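Inactive dihydroorotase-like domain (Chaetomium thermophilum, PDB 5NNL) is a catalytically inactive domain of the dihydroorotase-like family, built on the (beta/alpha)8-barrel fold of the amidohydrolases. Local coordinates at residues Ile44-Lys49 with Ser77-Ser82; Ser183-Gln188 with Ala205-Leu210; His195-Pro200 with Tyr223-Phe228; Asp234-Ile239 with Glu295-Pro300. One frame throughout, in Å; residues are numbered along the deposited sequence.

Contact 1 comes first along the chain and joins the ends of the parallel strands 39-44 and 73-79. Contacts 2 and 3 follow with alternating segments: contact 2 packs helix 181-185 on helix 200-207, and contact 3 fastens the loop between them to helix 221-228, their centres about 13 Å apart. Contact 4 comes last, its centre about 15 Å from that of contact 3, and brings the turn after helix 221-228 to the loop between strands 281-291 and 305-315. Helix 221-228 is common ground for contacts 3 and 4, since Y223 touches V237, while L225 and A226 meet W298. The contacts thus tie barrel connections to one another and to the loop between the antiparallel strands 281-291 and 305-315.

Contact 1 (Ile44-Lys49 with Ser77-Ser82)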
# COMPACT_ATOMS: atom_id res chain seq x y z
N ILE A 44 1.11 1.60 7.21
CA ILE A 44 1.38 3.01 7.00
C ILE A 44 2.75 3.16 6.34
O ILE A 44 3.75 2.63 6.85
CB ILE A 44 1.31 3.79 8.32
CG1 ILE A 44 0.00 3.49 9.06
CG2 ILE A 44 1.45 5.28 8.07
CD1 ILE A 44 -1.25 3.80 8.27
N MET A 45 2.79 3.86 5.22
CA MET A 45 4.04 4.07 4.51
C MET A 45 4.96 4.94 5.36
O MET A 45 4.58 6.07 5.71
CB MET A 45 3.79 4.74 3.16
CG MET A 45 2.92 3.90 2.23
SD MET A 45 2.63 4.69 0.63
CE MET A 45 4.28 4.66 -0.06
N PRO A 46 6.16 4.48 5.72
CA PRO A 46 7.02 5.28 6.62
C PRO A 46 7.48 6.59 6.02
O PRO A 46 7.90 7.48 6.77
CB PRO A 46 8.20 4.34 6.91
CG PRO A 46 8.22 3.37 5.77
CD PRO A 46 6.80 3.21 5.32
N VAL A 47 7.43 6.76 4.70
CA VAL A 47 7.84 7.99 4.04
C VAL A 47 6.59 8.82 3.79
O VAL A 47 5.66 8.38 3.10
CB VAL A 47 8.60 7.70 2.73
CG1 VAL A 47 8.88 8.99 1.96
CG2 VAL A 47 9.91 6.96 3.03
N SER A 48 6.56 10.03 4.33
CA SER A 48 5.42 10.92 4.22
C SER A 48 5.79 12.14 3.37
O SER A 48 6.76 12.11 2.61
CB SER A 48 4.92 11.26 5.63
OG SER A 48 5.97 11.75 6.45
N LYS A 49 5.00 13.22 3.49
CA LYS A 49 5.14 14.36 2.60
C LYS A 49 6.55 14.95 2.66
O LYS A 49 7.29 14.93 1.67
CB LYS A 49 4.09 15.42 2.94
CG LYS A 49 4.30 16.78 2.26
CD LYS A 49 3.02 17.28 1.60
CE LYS A 49 3.03 18.79 1.36
NZ LYS A 49 3.43 19.14 -0.04
N SER A 77 5.80 1.34 10.08
CA SER A 77 6.98 0.83 9.41
C SER A 77 8.08 1.87 9.58
O SER A 77 7.83 2.98 10.05
CB SER A 77 6.69 0.52 7.94
OG SER A 77 7.79 -0.12 7.31
N ILE A 78 9.29 1.50 9.18
CA ILE A 78 10.45 2.38 9.37
C ILE A 78 11.32 2.36 8.12
O ILE A 78 11.50 1.31 7.50
CB ILE A 78 11.25 1.97 10.62
CG1 ILE A 78 12.38 2.98 10.86
CG2 ILE A 78 11.80 0.55 10.48
CD1 ILE A 78 12.71 3.15 12.34
N THR A 79 11.87 3.52 7.79
CA THR A 79 12.68 3.70 6.59
C THR A 79 14.16 3.47 6.88
O THR A 79 14.68 3.93 7.90
CB THR A 79 12.51 5.12 6.05
OG1 THR A 79 11.14 5.50 6.13
CG2 THR A 79 12.98 5.21 4.61
N ALA A 80 14.82 2.77 5.97
CA ALA A 80 16.25 2.58 6.06
C ALA A 80 16.99 3.79 5.51
O ALA A 80 16.52 4.46 4.58
CB ALA A 80 16.68 1.32 5.31
N THR A 81 18.15 4.07 6.09
CA THR A 81 19.04 5.13 5.61
C THR A 81 20.45 4.57 5.63
O THR A 81 20.67 3.38 5.83
CB THR A 81 18.91 6.41 6.45
OG1 THR A 81 19.47 6.19 7.76
CG2 THR A 81 17.45 6.84 6.58
N SER A 82 21.42 5.47 5.43
CA SER A 82 22.82 5.06 5.32
C SER A 82 23.38 4.61 6.67
O SER A 82 24.19 3.67 6.73
CB SER A 82 23.66 6.22 4.76
OG SER A 82 23.00 7.46 4.91
O HOH W 1 4.92 3.85 8.97
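Buried van der Waals packing of P46 and V47 on S77 and T79, mostly carbon against oxygen, joins the end of strand 39-44 to the neighbouring parallel strand 73-79. The proline ring lies opposite S77. Its CB sits 3.4 Å from S77 O, and its CD reaches S77 CB at 3.8 Å. The same ring crosses T79 obliquely, with P46 CB 3.3 Å from T79 OG1. That hydroxyl stands anti to its own carbonyl carbon (chi1 -41°) and is hydrogen-bonded to I53 O, so its polar need is met outside the pair while it packs against carbon. V47 comes to T79 at about a right angle: its CG2 methyl lies 3.6 Å from T79 OG1 and 3.9 Å from T79 CG2.

No direct hydrogen bond spans the two segments. A water takes that role, donating to I44 O at 2.7 Å and accepting from S77 N at 2.9 Å, and so bridges the two backbones. S77 OG turns to S97, and F99 of strand 98-100 packs on P46 and V47. Neighbouring parallel strands whose C-terminal ends run into loops are the pattern of a (beta/alpha)8 barrel.

Contact 2 (Ser183-Gln188 with Ala205-Leu210)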
# COMPACT_ATOMS: atom_id res chain seq x y z
N SER A 183 -1.81 2.24 -11.28
CA SER A 183 -0.88 1.86 -12.35
C SER A 183 -1.57 1.03 -13.43
O SER A 183 -1.15 1.07 -14.59
CB SER A 183 0.30 1.09 -11.77
OG SER A 183 1.10 1.90 -10.94
N LEU A 184 -2.60 0.26 -13.07
CA LEU A 184 -3.26 -0.59 -14.04
C LEU A 184 -4.27 0.15 -14.90
O LEU A 184 -4.69 -0.38 -15.94
CB LEU A 184 -3.97 -1.75 -13.33
CG LEU A 184 -3.09 -2.82 -12.66
CD1 LEU A 184 -3.95 -3.96 -12.14
CD2 LEU A 184 -2.02 -3.36 -13.60
N PHE A 185 -4.67 1.36 -14.50
CA PHE A 185 -5.72 2.09 -15.19
C PHE A 185 -5.31 3.49 -15.62
O PHE A 185 -6.14 4.22 -16.18
CB PHE A 185 -6.97 2.17 -14.30
CG PHE A 185 -7.44 0.83 -13.83
CD1 PHE A 185 -8.25 0.06 -14.63
CD2 PHE A 185 -7.07 0.35 -12.58
CE1 PHE A 185 -8.68 -1.18 -14.21
CE2 PHE A 185 -7.50 -0.89 -12.15
CZ PHE A 185 -8.31 -1.65 -12.96
N LEU A 186 -4.06 3.89 -15.38
CA LEU A 186 -3.52 5.16 -15.85
C LEU A 186 -2.12 4.92 -16.40
O LEU A 186 -1.34 4.18 -15.80
CB LEU A 186 -3.45 6.21 -14.74
CG LEU A 186 -4.76 6.64 -14.08
CD1 LEU A 186 -4.46 7.42 -12.82
CD2 LEU A 186 -5.60 7.46 -15.03
N SER A 187 -1.82 5.55 -17.54
CA SER A 187 -0.52 5.40 -18.19
C SER A 187 -0.06 6.76 -18.71
O SER A 187 -0.75 7.77 -18.58
CB SER A 187 -0.60 4.38 -19.34
OG SER A 187 -1.23 4.93 -20.48
N GLN A 188 1.13 6.78 -19.31
CA GLN A 188 1.67 8.01 -19.88
C GLN A 188 0.88 8.47 -21.10
O GLN A 188 1.03 9.63 -21.51
CB GLN A 188 3.14 7.82 -20.24
CG GLN A 188 4.08 8.12 -19.08
CD GLN A 188 5.50 7.67 -19.33
OE1 GLN A 188 6.02 7.81 -20.44
NE2 GLN A 188 6.14 7.12 -18.31
N ALA A 205 2.36 -5.05 -19.94
CA ALA A 205 3.19 -6.08 -19.32
C ALA A 205 2.69 -6.41 -17.92
O ALA A 205 2.76 -7.56 -17.49
CB ALA A 205 4.65 -5.62 -19.28
N LEU A 206 2.16 -5.41 -17.20
CA LEU A 206 1.62 -5.67 -15.87
C LEU A 206 0.37 -6.54 -15.94
O LEU A 206 0.22 -7.50 -15.17
CB LEU A 206 1.31 -4.34 -15.17
CG LEU A 206 2.50 -3.42 -14.87
CD1 LEU A 206 2.00 -2.13 -14.22
CD2 LEU A 206 3.52 -4.10 -13.98
N TRP A 207 -0.55 -6.21 -16.85
CA TRP A 207 -1.76 -7.01 -17.01
C TRP A 207 -1.43 -8.44 -17.42
O TRP A 207 -2.15 -9.38 -17.05
CB TRP A 207 -2.69 -6.37 -18.03
CG TRP A 207 -3.50 -5.25 -17.44
CD1 TRP A 207 -3.23 -3.92 -17.51
CD2 TRP A 207 -4.70 -5.39 -16.67
NE1 TRP A 207 -4.20 -3.21 -16.83
CE2 TRP A 207 -5.11 -4.09 -16.31
CE3 TRP A 207 -5.46 -6.48 -16.26
CZ2 TRP A 207 -6.26 -3.86 -15.55
CZ3 TRP A 207 -6.60 -6.25 -15.51
CH2 TRP A 207 -6.99 -4.95 -15.16
N GLU A 208 -0.34 -8.64 -18.16
CA GLU A 208 0.05 -9.97 -18.60
C GLU A 208 0.85 -10.73 -17.56
O GLU A 208 1.20 -11.89 -17.80
CB GLU A 208 0.86 -9.86 -19.89
CG GLU A 208 0.06 -9.37 -21.08
CD GLU A 208 0.92 -9.18 -22.31
OE1 GLU A 208 2.15 -9.39 -22.20
OE2 GLU A 208 0.37 -8.82 -23.37
N HIS A 209 1.17 -10.11 -16.42
CA HIS A 209 1.89 -10.78 -15.34
C HIS A 209 1.09 -10.84 -14.05
O HIS A 209 1.67 -10.97 -12.97
CB HIS A 209 3.24 -10.11 -15.10
CG HIS A 209 4.25 -10.39 -16.17
ND1 HIS A 209 4.25 -9.74 -17.38
CD2 HIS A 209 5.28 -11.27 -16.21
CE1 HIS A 209 5.25 -10.19 -18.12
NE2 HIS A 209 5.88 -11.13 -17.44
N LEU A 210 -0.23 -10.73 -14.12
CA LEU A 210 -1.06 -10.80 -12.92
C LEU A 210 -0.75 -12.01 -12.03
O LEU A 210 -0.79 -11.85 -10.80
CB LEU A 210 -2.54 -10.78 -13.31
CG LEU A 210 -3.05 -9.46 -13.89
CD1 LEU A 210 -4.48 -9.61 -14.39
CD2 LEU A 210 -2.96 -8.34 -12.88
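W207 leans its indole across L184 and F185, and its path begins at CB, on the last turn of helix 200-207. CG stands anti to the carbonyl carbon (chi1 -81°), from where the ring extends toward the other segment. CD1 passes near L184 CD2, and this methyl lies over one face of the five-membered ring, 4.1 Å from its centroid, in a CH-pi contact displaced toward the rim. NE1 then donates to L184 O at 3.0 Å with an N-H...O angle of 159°. The oxygen lies in the indole plane and offers a lone pair in its own carbonyl plane, and the bond helps to set the rotation of the ring.

Both partners belong to the connection between the parallel strands 175-180 and 215-217 of the barrel: L184 lies in the short, weakly bonded helix 181-185, and its carbonyl receives the indole N-H.

Farther out, CZ2 touches L184 CB at 3.8 Å and F185 CE1 at 3.9 Å. CH2 comes near F185 CZ. The six-membered ring of W207 presents its edge to the face of the F185 ring in an offset edge-to-face pair, planes 83° apart and centroids 5.8 Å apart. R254 makes a cation-pi contact with the indole and also touches F185. The L184 CD2 methyl that faces the indole also meets L206 CB at 3.8 Å. After the helix, H209 ND1 donates to A205 O.

Contact 3 (His195-Pro200 with Tyr223-Phe228); sequences HFLPTP and YQLAHF
F196 reaches from its loop onto helix 221-228, and the tight part of the contact is gathered round its ring. Its CG lies between the backbone N and the carbonyl carbon, the crowded position, from which the ring projects toward the helix. Q224 covers one face, sliding past F196 in the opposite direction: its CG stands over the ring centre at 3.9 Å from the centroid, 6° off the normal, and its amide stacks on the same ring at 22°. The amide end makes the closest approach, with NE2 3.5 Å from F196 CD2, yet no hydrogen bond spans the segments. At the ring's edge, CE1 meets L225 CD1 at 3.7 Å, the two side chains crossing at about a right angle. Also at the edge, CE2 comes within 3.9 Å of F228 CG, giving an edge-to-face pair whose planes stand 75° apart.

The loose part is the more distant pair of L197 and L225, whose CD1 atoms are 4.3 Å apart. Exposure does not follow tightness: these two leucines are buried, whereas Q224 and F228 face solvent. L221 touches both F196 and L197.

The loop follows the C191-C194 disulfide and ends at T199, which N-caps helix 200-207 through D202 N. Lying between helices 181-185 and 200-207, it is part of the connection from strand 175-180 to strand 215-217, and it packs on the helix that follows the latter within the (beta/alpha)8-barrel fold.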
# COMPACT_ATOMS: atom_id res chain seq x y z
N HIS A 195 5.91 10.83 -15.57
CA HIS A 195 6.85 9.74 -15.80
C HIS A 195 6.88 8.74 -14.66
O HIS A 195 7.61 7.74 -14.74
CB HIS A 195 8.26 10.30 -16.05
CG HIS A 195 8.30 11.35 -17.11
ND1 HIS A 195 8.06 11.08 -18.44
CD2 HIS A 195 8.54 12.68 -17.04
CE1 HIS A 195 8.15 12.19 -19.14
NE2 HIS A 195 8.45 13.18 -18.32
N PHE A 196 6.10 8.96 -13.60
CA PHE A 196 5.91 7.96 -12.55
C PHE A 196 4.80 6.97 -12.89
O PHE A 196 4.68 5.94 -12.22
CB PHE A 196 5.60 8.64 -11.21
CG PHE A 196 4.58 9.74 -11.30
CD1 PHE A 196 3.23 9.47 -11.25
CD2 PHE A 196 4.99 11.06 -11.46
CE1 PHE A 196 2.30 10.48 -11.35
CE2 PHE A 196 4.06 12.08 -11.56
CZ PHE A 196 2.71 11.79 -11.50
N LEU A 197 3.99 7.27 -13.91
CA LEU A 197 3.04 6.30 -14.42
C LEU A 197 3.72 5.37 -15.41
O LEU A 197 4.74 5.72 -16.01
CB LEU A 197 1.87 7.01 -15.10
CG LEU A 197 0.90 7.80 -14.24
CD1 LEU A 197 -0.10 8.52 -15.13
CD2 LEU A 197 0.17 6.89 -13.26
N PRO A 198 3.18 4.17 -15.61
CA PRO A 198 3.75 3.27 -16.62
C PRO A 198 3.47 3.76 -18.03
O PRO A 198 2.48 4.46 -18.29
CB PRO A 198 3.03 1.94 -16.36
CG PRO A 198 1.72 2.35 -15.77
CD PRO A 198 2.03 3.55 -14.93
N THR A 199 4.35 3.39 -18.95
CA THR A 199 4.05 3.55 -20.36
C THR A 199 2.95 2.57 -20.74
O THR A 199 2.70 1.60 -20.02
CB THR A 199 5.29 3.32 -21.22
OG1 THR A 199 5.67 1.93 -21.16
CG2 THR A 199 6.45 4.18 -20.77
N PRO A 200 2.26 2.80 -21.86
CA PRO A 200 1.28 1.80 -22.32
C PRO A 200 1.86 0.40 -22.43
O PRO A 200 1.18 -0.58 -22.10
CB PRO A 200 0.84 2.35 -23.68
CG PRO A 200 1.02 3.83 -23.55
CD PRO A 200 2.23 4.02 -22.69
N TYR A 223 -1.40 10.20 -4.42
CA TYR A 223 -0.97 11.48 -3.89
C TYR A 223 0.06 12.14 -4.80
O TYR A 223 -0.02 13.34 -5.08
CB TYR A 223 -0.41 11.32 -2.48
CG TYR A 223 -0.02 12.64 -1.85
CD1 TYR A 223 -0.93 13.36 -1.11
CD2 TYR A 223 1.26 13.17 -2.03
CE1 TYR A 223 -0.59 14.57 -0.54
CE2 TYR A 223 1.61 14.38 -1.47
CZ TYR A 223 0.68 15.08 -0.72
OH TYR A 223 1.00 16.28 -0.15
N GLN A 224 1.04 11.36 -5.27
CA GLN A 224 2.06 11.91 -6.16
C GLN A 224 1.42 12.49 -7.42
O GLN A 224 1.83 13.56 -7.89
CB GLN A 224 3.08 10.84 -6.52
CG GLN A 224 4.10 11.27 -7.55
CD GLN A 224 5.21 10.26 -7.72
OE1 GLN A 224 5.07 9.09 -7.34
NE2 GLN A 224 6.33 10.69 -8.28
N LEU A 225 0.42 11.81 -7.97
CA LEU A 225 -0.25 12.30 -9.17
C LEU A 225 -0.98 13.61 -8.90
O LEU A 225 -0.85 14.57 -9.66
CB LEU A 225 -1.22 11.23 -9.69
CG LEU A 225 -2.03 11.56 -10.95
CD1 LEU A 225 -1.16 11.52 -12.18
CD2 LEU A 225 -3.20 10.59 -11.08
N ALA A 226 -1.79 13.65 -7.84
CA ALA A 226 -2.54 14.86 -7.53
C ALA A 226 -1.61 16.04 -7.29
O ALA A 226 -1.89 17.16 -7.74
CB ALA A 226 -3.43 14.62 -6.31
N HIS A 227 -0.51 15.82 -6.58
CA HIS A 227 0.44 16.89 -6.31
C HIS A 227 1.08 17.40 -7.61
O HIS A 227 1.18 18.61 -7.83
CB HIS A 227 1.51 16.41 -5.33
CG HIS A 227 2.45 17.48 -4.88
ND1 HIS A 227 2.13 18.82 -4.91
CD2 HIS A 227 3.71 17.41 -4.38
CE1 HIS A 227 3.15 19.53 -4.45
NE2 HIS A 227 4.12 18.70 -4.13
N PHE A 228 1.50 16.47 -8.47
CA PHE A 228 2.11 16.87 -9.74
C PHE A 228 1.14 17.65 -10.62
O PHE A 228 1.58 18.48 -11.43
CB PHE A 228 2.61 15.63 -10.49
CG PHE A 228 3.32 15.94 -11.77
CD1 PHE A 228 4.69 16.15 -11.78
CD2 PHE A 228 2.62 16.02 -12.96
CE1 PHE A 228 5.34 16.43 -12.96
CE2 PHE A 228 3.27 16.30 -14.14
CZ PHE A 228 4.63 16.51 -14.14

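Contact 4 (Asp234-Ile239 with Glu295-Pro300); sequences DVTVGI and EGVWSP
V297 holds CG1 anti to its backbone N (chi1 -162°) and CG2 anti to its carbonyl carbon, a setting that brings both methyls to D234 and T236. T236 OG1 answers from between its own N and carbonyl carbon (chi1 67°). The two side chains cross at about a right angle, and OG1 comes to 3.0 Å from V297 CG2. D234 also crosses V297 at about a right angle, with OD2 3.2 Å from V297 CG1. Both separations are so short for carbon and oxygen that their exact values are doubtful. Both oxygens, one of a hydroxyl and one of a carboxylate, face the V297 methyls, with no hydrogen bond between the segments. The carboxylate has its main partner elsewhere, a salt bridge from OD1 to R29.

V237 completes the apolar part: its CG1 meets V297 CG1 at 3.6 Å and lies 3.9 Å from W298 O. That carbonyl accepts a bond from a water at 2.8 Å. The same water lies implausibly close to G238 N, at 2.5 Å, so a bridge between the backbones is doubtful.

The D234-V237 stretch is a type I turn after helix 221-228, while V297 and W298 belong to the loop between strands 281-291 and 305-315. Helix 26-37 flanks the turn through R29 and A33, which touch T236, and helix 221-228 receives V237 on Y223 and W298 on L225 and A226.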
# COMPACT_ATOMS: atom_id res chain seq x y z
N ASP A 234 -5.39 16.75 -0.58
CA ASP A 234 -6.34 16.01 0.23
C ASP A 234 -5.73 14.68 0.65
O ASP A 234 -5.14 13.97 -0.16
CB ASP A 234 -7.66 15.78 -0.52
CG ASP A 234 -8.87 15.81 0.41
OD1 ASP A 234 -8.78 16.44 1.49
OD2 ASP A 234 -9.90 15.20 0.07
N VAL A 235 -5.88 14.36 1.94
CA VAL A 235 -5.18 13.24 2.55
C VAL A 235 -5.75 11.88 2.16
O VAL A 235 -5.10 10.86 2.42
CB VAL A 235 -5.20 13.48 4.08
CG1 VAL A 235 -5.53 12.22 4.86
CG2 VAL A 235 -3.87 14.06 4.52
N THR A 236 -6.91 11.84 1.51
CA THR A 236 -7.60 10.59 1.22
C THR A 236 -7.64 10.27 -0.27
O THR A 236 -8.43 9.42 -0.69
CB THR A 236 -9.03 10.64 1.77
OG1 THR A 236 -9.78 11.62 1.06
CG2 THR A 236 -9.02 11.00 3.25
N VAL A 237 -6.81 10.93 -1.09
CA VAL A 237 -6.82 10.67 -2.52
C VAL A 237 -6.56 9.20 -2.79
O VAL A 237 -5.64 8.59 -2.22
CB VAL A 237 -5.78 11.55 -3.24
CG1 VAL A 237 -6.29 12.97 -3.37
CG2 VAL A 237 -4.43 11.51 -2.54
N GLY A 238 -7.37 8.61 -3.68
CA GLY A 238 -7.13 7.28 -4.19
C GLY A 238 -7.64 6.14 -3.33
O GLY A 238 -7.55 4.98 -3.76
N ILE A 239 -8.19 6.41 -2.14
CA ILE A 239 -8.59 5.33 -1.25
C ILE A 239 -9.94 4.75 -1.66
O ILE A 239 -10.11 3.53 -1.73
CB ILE A 239 -8.59 5.80 0.21
CG1 ILE A 239 -7.16 6.13 0.65
CG2 ILE A 239 -9.18 4.72 1.13
CD1 ILE A 239 -7.06 6.76 2.02
N GLU A 295 -17.02 16.04 -6.17
CA GLU A 295 -16.91 17.03 -5.11
C GLU A 295 -15.77 16.68 -4.15
O GLU A 295 -14.68 17.25 -4.24
CB GLU A 295 -18.22 17.13 -4.33
CG GLU A 295 -19.42 17.56 -5.17
CD GLU A 295 -20.02 16.42 -5.99
OE1 GLU A 295 -19.53 15.28 -5.87
OE2 GLU A 295 -20.99 16.68 -6.74
N GLY A 296 -16.03 15.74 -3.24
CA GLY A 296 -15.14 15.42 -2.14
C GLY A 296 -13.66 15.42 -2.46
O GLY A 296 -13.02 16.48 -2.51
N VAL A 297 -13.10 14.25 -2.67
CA VAL A 297 -11.68 14.09 -2.91
C VAL A 297 -11.44 14.11 -4.41
O VAL A 297 -12.24 13.57 -5.18
CB VAL A 297 -11.15 12.80 -2.27
CG1 VAL A 297 -9.63 12.85 -2.14
CG2 VAL A 297 -11.81 12.54 -0.92
N TRP A 298 -10.34 14.73 -4.83
CA TRP A 298 -9.98 14.72 -6.24
C TRP A 298 -9.72 13.30 -6.71
O TRP A 298 -9.19 12.47 -5.96
CB TRP A 298 -8.75 15.58 -6.50
CG TRP A 298 -8.30 15.50 -7.93
CD1 TRP A 298 -8.80 16.20 -8.99
CD2 TRP A 298 -7.28 14.64 -8.47
NE1 TRP A 298 -8.15 15.84 -10.15
CE2 TRP A 298 -7.21 14.89 -9.86
CE3 TRP A 298 -6.42 13.70 -7.91
CZ2 TRP A 298 -6.32 14.22 -10.69
CZ3 TRP A 298 -5.52 13.04 -8.74
CH2 TRP A 298 -5.48 13.31 -10.11
N SER A 299 -10.09 13.01 -7.96
CA SER A 299 -9.86 11.71 -8.55
C SER A 299 -9.63 11.91 -10.04
O SER A 299 -10.34 12.71 -10.66
CB SER A 299 -11.04 10.76 -8.32
OG SER A 299 -10.90 9.59 -9.10
N PRO A 300 -8.67 11.20 -10.64
CA PRO A 300 -8.54 11.25 -12.11
C PRO A 300 -9.73 10.65 -12.83
O PRO A 300 -9.80 10.77 -14.06
CB PRO A 300 -7.27 10.44 -12.38
CG PRO A 300 -7.12 9.55 -11.19
CD PRO A 300 -7.66 10.32 -10.03
O HOH W 2 -8.93 9.81 -5.29